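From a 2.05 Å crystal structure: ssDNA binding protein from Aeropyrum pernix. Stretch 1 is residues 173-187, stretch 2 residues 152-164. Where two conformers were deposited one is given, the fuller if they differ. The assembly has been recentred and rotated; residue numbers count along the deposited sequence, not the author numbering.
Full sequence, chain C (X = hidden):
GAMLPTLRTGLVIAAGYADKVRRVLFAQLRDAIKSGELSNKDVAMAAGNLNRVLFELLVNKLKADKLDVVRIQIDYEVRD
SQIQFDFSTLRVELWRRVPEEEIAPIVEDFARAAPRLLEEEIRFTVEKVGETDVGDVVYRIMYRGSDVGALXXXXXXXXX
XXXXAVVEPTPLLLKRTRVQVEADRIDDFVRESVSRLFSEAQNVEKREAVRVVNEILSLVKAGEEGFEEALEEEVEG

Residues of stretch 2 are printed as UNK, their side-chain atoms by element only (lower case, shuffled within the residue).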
# COMPACT_ATOMS: atom_id res chain seq x y z
N LEU C 173 -4.14 8.97 24.87
CA LEU C 173 -5.30 9.76 25.22
C LEU C 173 -5.72 9.47 26.65
O LEU C 173 -6.02 8.33 27.00
CB LEU C 173 -6.45 9.45 24.26
CG LEU C 173 -6.85 10.58 23.31
CD1 LEU C 173 -5.64 11.09 22.57
CD2 LEU C 173 -7.91 10.09 22.33
N LEU C 174 -5.72 10.50 27.49
CA LEU C 174 -6.21 10.37 28.85
C LEU C 174 -7.70 10.73 28.82
O LEU C 174 -8.05 11.88 28.58
CB LEU C 174 -5.44 11.30 29.79
CG LEU C 174 -5.88 11.32 31.25
CD1 LEU C 174 -5.50 10.02 31.94
CD2 LEU C 174 -5.25 12.52 31.97
N LYS C 175 -8.55 9.73 29.04
CA LYS C 175 -10.01 9.90 29.09
C LYS C 175 -10.43 10.63 30.36
O LYS C 175 -9.69 10.63 31.35
CB LYS C 175 -10.70 8.53 29.08
CG LYS C 175 -10.16 7.56 28.06
CD LYS C 175 -10.62 7.92 26.67
CE LYS C 175 -10.36 6.79 25.69
NZ LYS C 175 -11.34 6.81 24.59
N ARG C 176 -11.62 11.22 30.34
CA ARG C 176 -12.16 11.89 31.52
C ARG C 176 -11.89 11.08 32.80
O ARG C 176 -12.26 9.92 32.91
CB ARG C 176 -13.66 12.18 31.38
CG ARG C 176 -14.20 12.97 32.58
CD ARG C 176 -15.72 12.96 32.69
NE ARG C 176 -16.34 13.96 31.82
CZ ARG C 176 -17.56 14.45 32.00
NH1 ARG C 176 -18.03 15.36 31.15
NH2 ARG C 176 -18.30 14.03 33.02
N THR C 177 -11.22 11.71 33.75
CA THR C 177 -10.83 11.03 34.97
C THR C 177 -11.13 11.96 36.12
O THR C 177 -10.73 13.12 36.11
CB THR C 177 -9.32 10.71 34.95
OG1 THR C 177 -9.02 9.89 33.82
CG2 THR C 177 -8.91 9.97 36.21
N ARG C 178 -11.84 11.45 37.13
CA ARG C 178 -12.18 12.30 38.27
C ARG C 178 -11.23 12.02 39.41
O ARG C 178 -11.00 10.87 39.76
CB ARG C 178 -13.63 12.10 38.71
CG ARG C 178 -14.02 12.94 39.92
CD ARG C 178 -15.54 13.10 40.05
NE ARG C 178 -16.23 11.82 39.94
CZ ARG C 178 -16.55 11.04 40.98
NH1 ARG C 178 -16.26 11.42 42.22
NH2 ARG C 178 -17.18 9.89 40.76
N VAL C 179 -10.66 13.08 39.98
CA VAL C 179 -9.62 12.93 41.00
C VAL C 179 -9.93 13.85 42.16
O VAL C 179 -10.60 14.88 41.99
CB VAL C 179 -8.22 13.27 40.44
CG1 VAL C 179 -7.85 12.34 39.30
CG2 VAL C 179 -8.15 14.73 39.98
N GLN C 180 -9.44 13.50 43.34
CA GLN C 180 -9.65 14.33 44.53
C GLN C 180 -8.51 15.32 44.67
O GLN C 180 -7.35 14.93 44.68
CB GLN C 180 -9.73 13.46 45.78
CG GLN C 180 -10.28 14.22 47.00
CD GLN C 180 -10.39 13.35 48.24
OE1 GLN C 180 -9.88 12.23 48.28
NE2 GLN C 180 -11.06 13.86 49.26
N VAL C 181 -8.84 16.60 44.78
CA VAL C 181 -7.84 17.64 44.88
C VAL C 181 -8.49 19.00 45.21
O VAL C 181 -9.51 19.36 44.61
CB VAL C 181 -7.05 17.76 43.55
CG1 VAL C 181 -8.00 18.11 42.43
CG2 VAL C 181 -5.94 18.81 43.67
N GLU C 182 -7.90 19.75 46.14
CA GLU C 182 -8.36 21.11 46.41
C GLU C 182 -7.95 22.08 45.29
O GLU C 182 -6.88 21.91 44.71
CB GLU C 182 -7.85 21.62 47.77
CG GLU C 182 -8.38 20.83 48.97
CD GLU C 182 -9.91 20.83 49.04
OE1 GLU C 182 -10.55 21.74 48.46
OE2 GLU C 182 -10.47 19.92 49.69
N ALA C 183 -8.79 23.07 45.01
CA ALA C 183 -8.61 23.94 43.84
C ALA C 183 -7.28 24.71 43.81
O ALA C 183 -6.69 24.89 42.74
CB ALA C 183 -9.77 24.90 43.69
N ASP C 184 -6.81 25.16 44.97
CA ASP C 184 -5.54 25.88 45.03
C ASP C 184 -4.35 24.95 44.96
O ASP C 184 -3.21 25.39 45.03
CB ASP C 184 -5.46 26.77 46.28
CG ASP C 184 -5.93 26.06 47.53
OD1 ASP C 184 -7.15 26.11 47.82
OD2 ASP C 184 -5.09 25.44 48.23
N ARG C 185 -4.61 23.65 44.81
CA ARG C 185 -3.55 22.65 44.76
C ARG C 185 -3.44 21.97 43.39
O ARG C 185 -2.72 21.00 43.22
CB ARG C 185 -3.77 21.59 45.85
CG ARG C 185 -3.68 22.12 47.28
CD ARG C 185 -2.33 22.78 47.55
NE ARG C 185 -1.24 21.82 47.52
CZ ARG C 185 0.04 22.13 47.71
NH1 ARG C 185 0.97 21.19 47.66
NH2 ARG C 185 0.38 23.39 47.96
N ILE C 186 -4.18 22.49 42.41
CA ILE C 186 -4.22 21.84 41.10
C ILE C 186 -2.84 21.86 40.41
O ILE C 186 -2.42 20.85 39.84
CB ILE C 186 -5.36 22.41 40.20
CG1 ILE C 186 -6.72 21.98 40.78
CG2 ILE C 186 -5.22 21.92 38.75
CD1 ILE C 186 -7.94 22.48 40.02
N ASP C 187 -2.14 22.98 40.48
CA ASP C 187 -0.81 23.07 39.84
C ASP C 187 0.11 21.99 40.39
O ASP C 187 0.68 21.21 39.63
CB ASP C 187 -0.17 24.44 40.05
CG ASP C 187 -0.79 25.52 39.17
OD1 ASP C 187 -1.59 25.18 38.27
OD2 ASP C 187 -0.46 26.72 39.36
N UNK C 152 -6.36 19.25 30.17
CA UNK C 152 -7.31 20.23 30.65
C UNK C 152 -7.93 19.75 31.95
O UNK C 152 -8.34 18.60 32.08
c UNK C 152 -10.26 22.20 29.04
c UNK C 152 -9.40 21.58 30.15
c UNK C 152 -9.12 19.28 29.13
c UNK C 152 -8.40 20.56 29.60
N UNK C 153 -7.99 20.65 32.93
CA UNK C 153 -8.48 20.30 34.25
C UNK C 153 -9.69 21.14 34.61
O UNK C 153 -9.65 22.38 34.58
c UNK C 153 -7.37 20.56 35.30
c UNK C 153 -6.17 19.69 34.99
c UNK C 153 -7.91 20.27 36.72
N UNK C 154 -10.78 20.47 34.96
CA UNK C 154 -11.99 21.19 35.36
C UNK C 154 -12.21 21.03 36.86
O UNK C 154 -12.52 19.95 37.33
c UNK C 154 -13.25 20.64 34.62
o UNK C 154 -13.02 20.61 33.21
c UNK C 154 -14.48 21.52 34.93
N UNK C 155 -12.04 22.12 37.61
CA UNK C 155 -12.22 22.02 39.06
C UNK C 155 -13.68 21.78 39.39
O UNK C 155 -14.58 22.40 38.83
c UNK C 155 -10.91 23.96 38.44
c UNK C 155 -11.77 23.41 39.56
c UNK C 155 -11.53 23.43 37.19
N UNK C 156 -13.93 20.81 40.26
CA UNK C 156 -15.28 20.60 40.74
C UNK C 156 -15.33 21.16 42.16
O UNK C 156 -14.97 22.31 42.38
c UNK C 156 -16.49 19.03 38.34
c UNK C 156 -15.51 16.95 39.39
c UNK C 156 -15.62 19.11 40.71
c UNK C 156 -15.46 18.47 39.33
N UNK C 157 -15.73 20.35 43.12
CA UNK C 157 -15.77 20.82 44.51
C UNK C 157 -14.96 19.83 45.34
O UNK C 157 -15.47 18.79 45.73
c UNK C 157 -17.38 21.41 46.43
o UNK C 157 -16.41 21.84 47.06
n UNK C 157 -18.59 21.31 46.98
c UNK C 157 -17.24 20.92 44.98
N UNK C 158 -13.69 20.14 45.56
CA UNK C 158 -12.76 19.23 46.23
C UNK C 158 -12.26 18.15 45.29
O UNK C 158 -11.51 17.24 45.67
N UNK C 159 -12.69 18.25 44.04
CA UNK C 159 -12.34 17.26 43.04
C UNK C 159 -12.08 17.95 41.72
O UNK C 159 -12.32 19.15 41.58
c UNK C 159 -14.95 14.44 43.75
c UNK C 159 -13.50 16.28 42.84
o UNK C 159 -16.13 14.84 43.64
o UNK C 159 -14.61 13.25 43.59
c UNK C 159 -13.87 15.46 44.06
N UNK C 160 -11.62 17.19 40.73
CA UNK C 160 -11.45 17.74 39.39
C UNK C 160 -11.61 16.65 38.34
O UNK C 160 -11.33 15.48 38.59
c UNK C 160 -10.07 18.41 39.26
N UNK C 161 -12.05 17.04 37.15
CA UNK C 161 -11.99 16.18 35.98
C UNK C 161 -10.73 16.52 35.21
O UNK C 161 -10.41 17.70 35.01
c UNK C 161 -13.20 16.43 35.10
c UNK C 161 -15.69 16.62 34.90
c UNK C 161 -14.54 16.23 35.81
c UNK C 161 -14.69 14.79 36.25
N UNK C 162 -10.01 15.49 34.76
CA UNK C 162 -8.79 15.68 34.01
C UNK C 162 -8.89 14.87 32.73
O UNK C 162 -9.32 13.73 32.75
c UNK C 162 -6.31 15.42 34.03
c UNK C 162 -7.58 15.17 34.80
c UNK C 162 -7.52 15.86 36.16
N UNK C 163 -8.50 15.48 31.61
CA UNK C 163 -8.34 14.73 30.36
C UNK C 163 -7.25 15.37 29.53
O UNK C 163 -6.86 16.50 29.79
c UNK C 163 -12.53 18.19 31.23
n UNK C 163 -12.32 17.09 30.52
n UNK C 163 -13.62 18.92 31.02
c UNK C 163 -11.16 16.22 30.69
n UNK C 163 -11.65 18.57 32.15
c UNK C 163 -10.48 15.84 29.37
c UNK C 163 -9.65 14.59 29.57
N UNK C 164 -6.76 14.67 28.53
CA UNK C 164 -5.67 15.23 27.75
C UNK C 164 -5.12 14.23 26.78
O UNK C 164 -5.68 13.16 26.62
O HOH W 1 -10.68 17.46 48.27
O HOH W 2 -10.69 21.17 42.96

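Position 152 has four side-chain carbons, forked at the first, with one arm two carbons long. It lies out of reach of stretch 1. This is Ile-152.

Position 153 has one carbon carrying two more. It points toward stretch 1, and one of its methyls lies 3.8 Å from Ile-186 CG2. It is Val-153.

Position 154 has one carbon carrying an oxygen and a carbon. It points away from stretch 1. It is Thr-154.

At position 155 three carbons close a ring onto the backbone N, which identifies Pro-155. Its CG lies 3.7 Å from Ile-186 CD1.

Position 156 has four carbons, forked at the second. One terminal carbon reaches to 3.9 Å from Arg-178 CD. It is Leu-156.

Position 157 has two carbons, the second carrying one oxygen and one nitrogen. It touches nothing on stretch 1. It is Asn-157.

Position 158 has no side-chain atoms, so it is Gly-158. Its phi of 79° favours glycine. Its O accepts a hydrogen bond from Val-181 N at 2.9 Å.

Position 159 has three carbons, the third carrying two oxygens. One oxygen lies 2.8 Å from Arg-178 NH1, in a salt bridge. It is Glu-159.

Position 160 has a single carbon, CB, which lies 3.8 Å from Val-181 CG1. It is Ala-160.

Position 161 has four carbons, forked at the second. One end lies 3.8 Å from Arg-178 CB, and the other covers one face of the Arg-176 guanidinium. It is Leu-161.

Position 162 has one carbon carrying two. These methyls meet Leu-174 CD2 at 3.7 Å and Val-179 CG2 at 4.0 Å. It is Val-162.

Position 163 has three carbons, a nitrogen, then a carbon carrying two nitrogens. Its CB lies 3.3 Å from Leu-174 O. It is Arg-163, and both NH1 and NH2 donate to Thr-154 OG1.

Position 164 has no side-chain atoms and is Gly-164. Its N donates to Leu-174 O at 3.1 Å, and its O accepts from Leu-174 N at 2.8 Å.

The contact is an antiparallel strand pairing. Paired N-H and O groups join Thr-177 to Val-162 and Val-179 to Ala-160, as they join Leu-174 to Gly-164. A beta bulge between Leu-174 and Thr-177 shifts the register by one. Leu-174, Val-179, Ala-160 and Val-162 make apolar contacts on one face. Arg-178 and Glu-159 pair on the other. Past the strand, water 1 bridges Gly-158 O and Glu-182 OE2, and Ile-186 packs on Val-153 and Pro-155.

Stretch 2, residues 152-164: IVTPLNGEALVRG
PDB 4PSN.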